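Long-range contacts in glycerol dehydrogenase (PDB 1TA9), which catalyses the NAD(+)-dependent oxidation of glycerol to dihydroxyacetone, probably with a catalytic zinc ion, and serves in glycerol assimilation: residues Q70-G75 and I211-D216; L170-C175 and N207-F212. One frame throughout, in Å; residues are numbered along the deposited sequence.

Interaction 1 of 2, residues Q70-G75 and I211-D216; sequences QKYVQG and IFIDTD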
ATOM      1  N   GLN B  70      -8.022 -34.274  25.215  1.00 11.82           N
ATOM      2  CA  GLN B  70      -8.467 -33.481  26.352  1.00 12.09           C
ATOM      3  C   GLN B  70      -7.387 -32.516  26.829  1.00 12.19           C
ATOM      4  O   GLN B  70      -7.685 -31.408  27.282  1.00 11.99           O
ATOM      5  CB  GLN B  70      -8.875 -34.392  27.502  1.00 12.26           C
ATOM      6  CG  GLN B  70     -10.069 -35.265  27.181  1.00 12.47           C
ATOM      7  CD  GLN B  70     -10.454 -36.147  28.341  1.00 13.05           C
ATOM      8  OE1 GLN B  70      -9.760 -37.118  28.659  1.00 12.96           O
ATOM      9  NE2 GLN B  70     -11.561 -35.809  28.996  1.00 12.89           N
ATOM     10  N   LYS B  71      -6.132 -32.947  26.735  1.00 12.44           N
ATOM     11  CA  LYS B  71      -5.013 -32.120  27.172  1.00 12.62           C
ATOM     12  C   LYS B  71      -3.782 -32.333  26.298  1.00 12.57           C
ATOM     13  O   LYS B  71      -3.538 -33.436  25.805  1.00 12.57           O
ATOM     14  CB  LYS B  71      -4.626 -32.459  28.618  1.00 13.33           C
ATOM     15  CG  LYS B  71      -5.712 -32.250  29.662  1.00 14.28           C
ATOM     16  CD  LYS B  71      -5.898 -30.787  30.020  1.00 14.62           C
ATOM     17  CE  LYS B  71      -6.824 -30.659  31.226  1.00 15.04           C
ATOM     18  NZ  LYS B  71      -7.174 -29.248  31.545  1.00 15.25           N
ATOM     19  N   TYR B  72      -3.022 -31.258  26.105  1.00 12.18           N
ATOM     20  CA  TYR B  72      -1.774 -31.300  25.355  1.00 11.91           C
ATOM     21  C   TYR B  72      -0.798 -30.577  26.266  1.00 11.79           C
ATOM     22  O   TYR B  72      -1.011 -29.418  26.608  1.00 11.46           O
ATOM     23  CB  TYR B  72      -1.896 -30.573  24.012  1.00 11.56           C
ATOM     24  CG  TYR B  72      -0.572 -30.390  23.303  1.00 11.31           C
ATOM     25  CD1 TYR B  72       0.230 -29.271  23.552  1.00 11.22           C
ATOM     26  CD2 TYR B  72      -0.109 -31.341  22.396  1.00 11.35           C
ATOM     27  CE1 TYR B  72       1.459 -29.108  22.911  1.00 10.82           C
ATOM     28  CE2 TYR B  72       1.115 -31.189  21.754  1.00 11.03           C
ATOM     29  CZ  TYR B  72       1.895 -30.070  22.013  1.00 11.00           C
ATOM     30  OH  TYR B  72       3.107 -29.923  21.369  1.00 10.49           O
ATOM     31  N   VAL B  73       0.253 -31.274  26.680  1.00 11.90           N
ATOM     32  CA  VAL B  73       1.240 -30.704  27.594  1.00 12.50           C
ATOM     33  C   VAL B  73       2.631 -30.817  26.998  1.00 12.67           C
ATOM     34  O   VAL B  73       3.063 -31.906  26.630  1.00 13.16           O
ATOM     35  CB  VAL B  73       1.212 -31.440  28.948  1.00 12.32           C
ATOM     36  CG1 VAL B  73       2.230 -30.830  29.906  1.00 12.46           C
ATOM     37  CG2 VAL B  73      -0.192 -31.375  29.534  1.00 12.35           C
ATOM     38  N   GLN B  74       3.327 -29.687  26.922  1.00 12.90           N
ATOM     39  CA  GLN B  74       4.664 -29.623  26.339  1.00 13.18           C
ATOM     40  C   GLN B  74       5.626 -28.780  27.190  1.00 13.29           C
ATOM     41  O   GLN B  74       5.340 -27.625  27.505  1.00 13.32           O
ATOM     42  CB  GLN B  74       4.545 -29.019  24.938  1.00 13.51           C
ATOM     43  CG  GLN B  74       5.849 -28.745  24.230  1.00 14.09           C
ATOM     44  CD  GLN B  74       5.650 -27.883  22.996  1.00 14.36           C
ATOM     45  OE1 GLN B  74       4.755 -28.135  22.190  1.00 14.29           O
ATOM     46  NE2 GLN B  74       6.490 -26.863  22.840  1.00 14.47           N
ATOM     47  N   GLY B  75       6.771 -29.354  27.553  1.00 13.17           N
ATOM     48  CA  GLY B  75       7.729 -28.606  28.350  1.00 13.10           C
ATOM     49  C   GLY B  75       9.043 -29.343  28.529  1.00 13.19           C
ATOM     50  O   GLY B  75       9.098 -30.564  28.407  1.00 12.91           O
ATOM     51  N   ILE B 211      -1.652 -35.729  25.207  1.00 13.04           N
ATOM     52  CA  ILE B 211      -0.436 -35.798  24.400  1.00 12.78           C
ATOM     53  C   ILE B 211       0.549 -35.094  25.331  1.00 12.80           C
ATOM     54  O   ILE B 211       0.358 -33.933  25.688  1.00 12.42           O
ATOM     55  CB  ILE B 211      -0.570 -35.053  23.057  1.00 12.69           C
ATOM     56  CG1 ILE B 211      -1.222 -35.964  22.002  1.00 12.81           C
ATOM     57  CG2 ILE B 211       0.814 -34.703  22.529  1.00 12.21           C
ATOM     58  CD1 ILE B 211      -2.498 -36.650  22.429  1.00 12.82           C
ATOM     59  N   PHE B 212       1.585 -35.819  25.735  1.00 13.07           N
ATOM     60  CA  PHE B 212       2.568 -35.340  26.705  1.00 13.37           C
ATOM     61  C   PHE B 212       3.949 -35.339  26.061  1.00 13.67           C
ATOM     62  O   PHE B 212       4.469 -36.391  25.692  1.00 13.44           O
ATOM     63  CB  PHE B 212       2.501 -36.293  27.909  1.00 13.93           C
ATOM     64  CG  PHE B 212       3.270 -35.841  29.120  1.00 14.29           C
ATOM     65  CD1 PHE B 212       3.374 -34.498  29.450  1.00 14.66           C
ATOM     66  CD2 PHE B 212       3.837 -36.786  29.970  1.00 14.39           C
ATOM     67  CE1 PHE B 212       4.038 -34.101  30.616  1.00 15.03           C
ATOM     68  CE2 PHE B 212       4.498 -36.401  31.131  1.00 14.97           C
ATOM     69  CZ  PHE B 212       4.599 -35.055  31.455  1.00 14.75           C
ATOM     70  N   ILE B 213       4.539 -34.153  25.932  1.00 13.65           N
ATOM     71  CA  ILE B 213       5.841 -34.019  25.281  1.00 14.11           C
ATOM     72  C   ILE B 213       6.917 -33.379  26.141  1.00 13.93           C
ATOM     73  O   ILE B 213       6.727 -32.284  26.669  1.00 14.23           O
ATOM     74  CB  ILE B 213       5.726 -33.160  23.997  1.00 14.49           C
ATOM     75  CG1 ILE B 213       4.650 -33.732  23.079  1.00 15.25           C
ATOM     76  CG2 ILE B 213       7.077 -33.102  23.274  1.00 14.85           C
ATOM     77  CD1 ILE B 213       4.370 -32.868  21.866  1.00 15.86           C
ATOM     78  N   ASP B 214       8.053 -34.061  26.269  1.00 13.40           N
ATOM     79  CA  ASP B 214       9.178 -33.530  27.028  1.00 13.08           C
ATOM     80  C   ASP B 214      10.145 -32.996  25.972  1.00 12.70           C
ATOM     81  O   ASP B 214      10.762 -33.762  25.233  1.00 12.55           O
ATOM     82  CB  ASP B 214       9.831 -34.637  27.863  1.00 13.27           C
ATOM     83  CG  ASP B 214      10.966 -34.122  28.742  1.00 13.82           C
ATOM     84  OD1 ASP B 214      11.148 -34.661  29.858  1.00 13.91           O
ATOM     85  OD2 ASP B 214      11.685 -33.191  28.319  1.00 13.81           O
ATOM     86  N   THR B 215      10.262 -31.676  25.891  1.00 12.37           N
ATOM     87  CA  THR B 215      11.115 -31.061  24.884  1.00 12.23           C
ATOM     88  C   THR B 215      12.619 -31.255  25.074  1.00 12.10           C
ATOM     89  O   THR B 215      13.401 -30.958  24.169  1.00 11.56           O
ATOM     90  CB  THR B 215      10.786 -29.568  24.738  1.00 12.36           C
ATOM     91  OG1 THR B 215      10.788 -28.946  26.026  1.00 12.64           O
ATOM     92  CG2 THR B 215       9.404 -29.399  24.106  1.00 12.56           C
ATOM     93  N   ASP B 216      13.036 -31.756  26.234  1.00 11.98           N
ATOM     94  CA  ASP B 216      14.460 -32.005  26.435  1.00 12.14           C
ATOM     95  C   ASP B 216      14.788 -33.260  25.637  1.00 12.13           C
ATOM     96  O   ASP B 216      15.888 -33.412  25.100  1.00 12.19           O
ATOM     97  CB  ASP B 216      14.789 -32.216  27.912  1.00 12.42           C
ATOM     98  CG  ASP B 216      16.285 -32.288  28.164  1.00 13.06           C
ATOM     99  OD1 ASP B 216      16.807 -33.403  28.381  1.00 13.44           O
ATOM    100  OD2 ASP B 216      16.943 -31.226  28.128  1.00 13.53           O
TER

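Interaction 2 of 2, residues L170-C175 and N207-F212; sequences LPSIIC and NPNLIF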
ATOM      1  N   LEU B 170     -10.096 -47.914  27.881  1.00 20.97           N
ATOM      2  CA  LEU B 170      -9.357 -47.070  28.817  1.00 20.17           C
ATOM      3  C   LEU B 170      -8.802 -45.819  28.151  1.00 19.62           C
ATOM      4  O   LEU B 170      -8.598 -45.788  26.939  1.00 19.52           O
ATOM      5  CB  LEU B 170      -8.175 -47.842  29.409  1.00 20.30           C
ATOM      6  CG  LEU B 170      -8.432 -49.013  30.353  1.00 20.30           C
ATOM      7  CD1 LEU B 170      -7.104 -49.646  30.721  1.00 20.43           C
ATOM      8  CD2 LEU B 170      -9.159 -48.522  31.599  1.00 20.45           C
ATOM      9  N   PRO B 171      -8.545 -44.769  28.945  1.00 18.99           N
ATOM     10  CA  PRO B 171      -7.998 -43.530  28.388  1.00 18.41           C
ATOM     11  C   PRO B 171      -6.553 -43.794  27.977  1.00 17.88           C
ATOM     12  O   PRO B 171      -5.920 -44.728  28.475  1.00 17.53           O
ATOM     13  CB  PRO B 171      -8.105 -42.552  29.552  1.00 18.49           C
ATOM     14  CG  PRO B 171      -7.909 -43.448  30.750  1.00 18.93           C
ATOM     15  CD  PRO B 171      -8.767 -44.643  30.397  1.00 18.89           C
ATOM     16  N   SER B 172      -6.034 -42.977  27.069  1.00 17.30           N
ATOM     17  CA  SER B 172      -4.670 -43.154  26.600  1.00 17.01           C
ATOM     18  C   SER B 172      -3.853 -41.885  26.760  1.00 16.67           C
ATOM     19  O   SER B 172      -4.385 -40.776  26.688  1.00 16.49           O
ATOM     20  CB  SER B 172      -4.670 -43.578  25.125  1.00 17.09           C
ATOM     21  OG  SER B 172      -5.363 -42.634  24.318  1.00 16.94           O
ATOM     22  N   ILE B 173      -2.559 -42.065  27.001  1.00 16.38           N
ATOM     23  CA  ILE B 173      -1.629 -40.957  27.146  1.00 16.01           C
ATOM     24  C   ILE B 173      -0.505 -41.238  26.151  1.00 15.95           C
ATOM     25  O   ILE B 173       0.192 -42.251  26.246  1.00 16.01           O
ATOM     26  CB  ILE B 173      -1.085 -40.859  28.590  1.00 15.86           C
ATOM     27  CG1 ILE B 173      -2.238 -40.514  29.545  1.00 15.89           C
ATOM     28  CG2 ILE B 173      -0.002 -39.787  28.676  1.00 15.76           C
ATOM     29  CD1 ILE B 173      -1.821 -40.279  30.987  1.00 15.54           C
ATOM     30  N   ILE B 174      -0.348 -40.335  25.188  1.00 15.71           N
ATOM     31  CA  ILE B 174       0.644 -40.478  24.127  1.00 15.56           C
ATOM     32  C   ILE B 174       1.817 -39.525  24.343  1.00 15.71           C
ATOM     33  O   ILE B 174       1.629 -38.313  24.453  1.00 15.19           O
ATOM     34  CB  ILE B 174      -0.010 -40.187  22.760  1.00 15.45           C
ATOM     35  CG1 ILE B 174      -1.275 -41.039  22.594  1.00 15.67           C
ATOM     36  CG2 ILE B 174       0.970 -40.470  21.634  1.00 15.63           C
ATOM     37  CD1 ILE B 174      -1.032 -42.547  22.546  1.00 15.52           C
ATOM     38  N   CYS B 175       3.028 -40.080  24.396  1.00 15.77           N
ATOM     39  CA  CYS B 175       4.223 -39.282  24.631  1.00 15.96           C
ATOM     40  C   CYS B 175       5.240 -39.417  23.508  1.00 15.89           C
ATOM     41  O   CYS B 175       6.118 -40.280  23.554  1.00 15.90           O
ATOM     42  CB  CYS B 175       4.875 -39.700  25.948  1.00 16.06           C
ATOM     43  SG  CYS B 175       3.714 -39.897  27.305  1.00 16.66           S
ATOM     44  N   ASN B 207     -10.340 -39.055  20.509  1.00 15.54           N
ATOM     45  CA  ASN B 207      -8.907 -38.781  20.371  1.00 14.89           C
ATOM     46  C   ASN B 207      -8.183 -39.241  21.622  1.00 14.45           C
ATOM     47  O   ASN B 207      -8.809 -39.456  22.657  1.00 14.25           O
ATOM     48  CB  ASN B 207      -8.647 -37.276  20.229  1.00 15.03           C
ATOM     49  CG  ASN B 207      -9.044 -36.736  18.876  1.00 15.17           C
ATOM     50  OD1 ASN B 207     -10.223 -36.673  18.541  1.00 15.50           O
ATOM     51  ND2 ASN B 207      -8.051 -36.343  18.088  1.00 15.27           N
ATOM     52  N   PRO B 208      -6.850 -39.406  21.543  1.00 14.28           N
ATOM     53  CA  PRO B 208      -6.105 -39.830  22.731  1.00 14.07           C
ATOM     54  C   PRO B 208      -6.427 -38.766  23.775  1.00 14.06           C
ATOM     55  O   PRO B 208      -6.674 -37.611  23.424  1.00 13.93           O
ATOM     56  CB  PRO B 208      -4.655 -39.761  22.269  1.00 14.35           C
ATOM     57  CG  PRO B 208      -4.761 -40.122  20.816  1.00 14.64           C
ATOM     58  CD  PRO B 208      -5.974 -39.344  20.358  1.00 14.23           C
ATOM     59  N   ASN B 209      -6.416 -39.137  25.048  1.00 13.78           N
ATOM     60  CA  ASN B 209      -6.769 -38.186  26.089  1.00 13.60           C
ATOM     61  C   ASN B 209      -5.724 -37.119  26.384  1.00 13.63           C
ATOM     62  O   ASN B 209      -6.063 -35.952  26.585  1.00 13.10           O
ATOM     63  CB  ASN B 209      -7.138 -38.951  27.356  1.00 13.79           C
ATOM     64  CG  ASN B 209      -8.204 -39.998  27.096  1.00 13.99           C
ATOM     65  OD1 ASN B 209      -7.932 -41.048  26.508  1.00 14.17           O
ATOM     66  ND2 ASN B 209      -9.430 -39.709  27.509  1.00 14.09           N
ATOM     67  N   LEU B 210      -4.458 -37.515  26.404  1.00 13.49           N
ATOM     68  CA  LEU B 210      -3.378 -36.577  26.675  1.00 13.50           C
ATOM     69  C   LEU B 210      -2.176 -36.810  25.777  1.00 13.33           C
ATOM     70  O   LEU B 210      -1.752 -37.948  25.584  1.00 13.54           O
ATOM     71  CB  LEU B 210      -2.915 -36.699  28.136  1.00 13.77           C
ATOM     72  CG  LEU B 210      -1.578 -36.039  28.514  1.00 13.78           C
ATOM     73  CD1 LEU B 210      -1.704 -34.526  28.504  1.00 13.74           C
ATOM     74  CD2 LEU B 210      -1.150 -36.516  29.902  1.00 14.22           C
ATOM     75  N   ILE B 211      -1.652 -35.729  25.207  1.00 13.04           N
ATOM     76  CA  ILE B 211      -0.436 -35.798  24.400  1.00 12.78           C
ATOM     77  C   ILE B 211       0.549 -35.094  25.331  1.00 12.80           C
ATOM     78  O   ILE B 211       0.358 -33.933  25.688  1.00 12.42           O
ATOM     79  CB  ILE B 211      -0.570 -35.053  23.057  1.00 12.69           C
ATOM     80  CG1 ILE B 211      -1.222 -35.964  22.002  1.00 12.81           C
ATOM     81  CG2 ILE B 211       0.814 -34.703  22.529  1.00 12.21           C
ATOM     82  CD1 ILE B 211      -2.498 -36.650  22.429  1.00 12.82           C
ATOM     83  N   PHE B 212       1.585 -35.819  25.735  1.00 13.07           N
ATOM     84  CA  PHE B 212       2.568 -35.340  26.705  1.00 13.37           C
ATOM     85  C   PHE B 212       3.949 -35.339  26.061  1.00 13.67           C
ATOM     86  O   PHE B 212       4.469 -36.391  25.692  1.00 13.44           O
ATOM     87  CB  PHE B 212       2.501 -36.293  27.909  1.00 13.93           C
ATOM     88  CG  PHE B 212       3.270 -35.841  29.120  1.00 14.29           C
ATOM     89  CD1 PHE B 212       3.374 -34.498  29.450  1.00 14.66           C
ATOM     90  CD2 PHE B 212       3.837 -36.786  29.970  1.00 14.39           C
ATOM     91  CE1 PHE B 212       4.038 -34.101  30.616  1.00 15.03           C
ATOM     92  CE2 PHE B 212       4.498 -36.401  31.131  1.00 14.97           C
ATOM     93  CZ  PHE B 212       4.599 -35.055  31.455  1.00 14.75           C
TER

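Interaction 1 of 2, residues Q70-G75 and I211-D216
Strand 71-75, outermost in the parallel sheet of this chain's nucleotide-binding domain, runs beside strand 210-214 with axes 2° apart. Backbone bonds alternate between them; Val73 is held through both its N, donating to Ile211 O, and its O, accepting from Ile213 N, each at 2.8 Å.

The tight face carries Tyr72, Gln74, Ile211 and Ile213, under helix 289-307. With CG anti to the backbone N, the Tyr72 ring crosses Ile211 obliquely, CD2 3.5 Å from Ile211 CG2, and its OH meets Ile213 CD1 at 3.2 Å. That hydroxyl donates to Gln74 OE1 (2.6 Å), in the ring plane; Glu292 O holds Gln74 NE2. A leucine at Tyr72 would remove hydroxyl and ring, and would probably leave Gln74 OE1 without this donor and thin the packing on Ile211 and Ile213.

Between these strands the other face is looser: Val73 and Phe212 lie side by side, CB 3.8 Å from CD1. Along its other edge, strand 71-75 pairs antiparallel through Lys71 to Gln74 with the second subunit, whose Thr67 bonds Lys71 NZ. Toward solvent, near partly exposed Asp216, Asp214 N-caps helix 215-220: its OD2 accepts from His77 N and, at 2.9 Å, from Asp216 N (anti lone pair).

Interaction 2 of 2, residues L170-C175 and N207-F212
A side-chain amide stands in for a backbone carbonyl where this parallel strand pair begins. Asn209, still in the loop before strand 210-214, turns its CG anti to the carbonyl carbon (chi1 -53°) and offers OD1 to Ser172 N at 2.8 Å. The N-H points well at the oxygen (161°), but the donor sits above the amide plane. The same oxygen lies close to Pro171 CA, while Asn209 ND2 is turned to Gln70 OE1. Ser172 O answers from the other strand: it accepts from Leu210 N at 3.3 Å and, weakly, from Asn209 N.

Past this start the ladder becomes regular. Ile174 N donates to Leu210 O and Ile174 O accepts from Phe212 N, with the short strand axes twisted by -25°, as usual in a parallel sheet. On one face Ile173 and Leu210 lie side by side, CG2 of the isoleucine 3.7 Å from CD2 of the leucine. On the other, with CG1 anti to its carbonyl carbon, Ile174 meets Pro208 obliquely, CG1 to CB 3.6 Å; helix 155-167 covers this pair, with Met158, a likely NAD(+)-binding residue, against Ile174. Ser172 OG, between its own N and carbonyl carbon, rests 3.3 Å from Pro208 CA.

At the far end Cys175 SG stands at the edge of the Phe212 ring, 5.4 Å from its centroid. This is a sulfur-aromatic contact, and Phe79 meets the same ring edge-to-face. Backbone bonds thus hold the pair along its length, with Asn209 OD1 adding a side-chain acceptor at the start. Beyond the last of them, buried Phe212 O has no hydrogen-bond partner and meets the C-H of Cys175 CA, CA to O 3.1 Å, which implies that this carbonyl has only weak polar compensation beside the sulfur and the ring.

How the interactions relate
From the N terminus, strand 71-75 comes first and finds its partner only in strand 210-214, so interaction 1 closes a loop of 135 residues. Within that span the chain builds the other four strands of the parallel sheet, and interaction 2 closes a shorter, helix-free loop of 31 residues that includes the antiparallel pair 188-192 and 198-203. The shorter loop nests in the longer. Both end on strand 210-214 and share Ile211 and Phe212, which places this strand between 71-75 and 172-176. Leu210 CD1 also packs on Val73 CG2, and Asn209 O probably accepts from Lys71 N at 3.0 Å. Together the contacts tie the sheet's interior to the strand through which it continues into the second subunit.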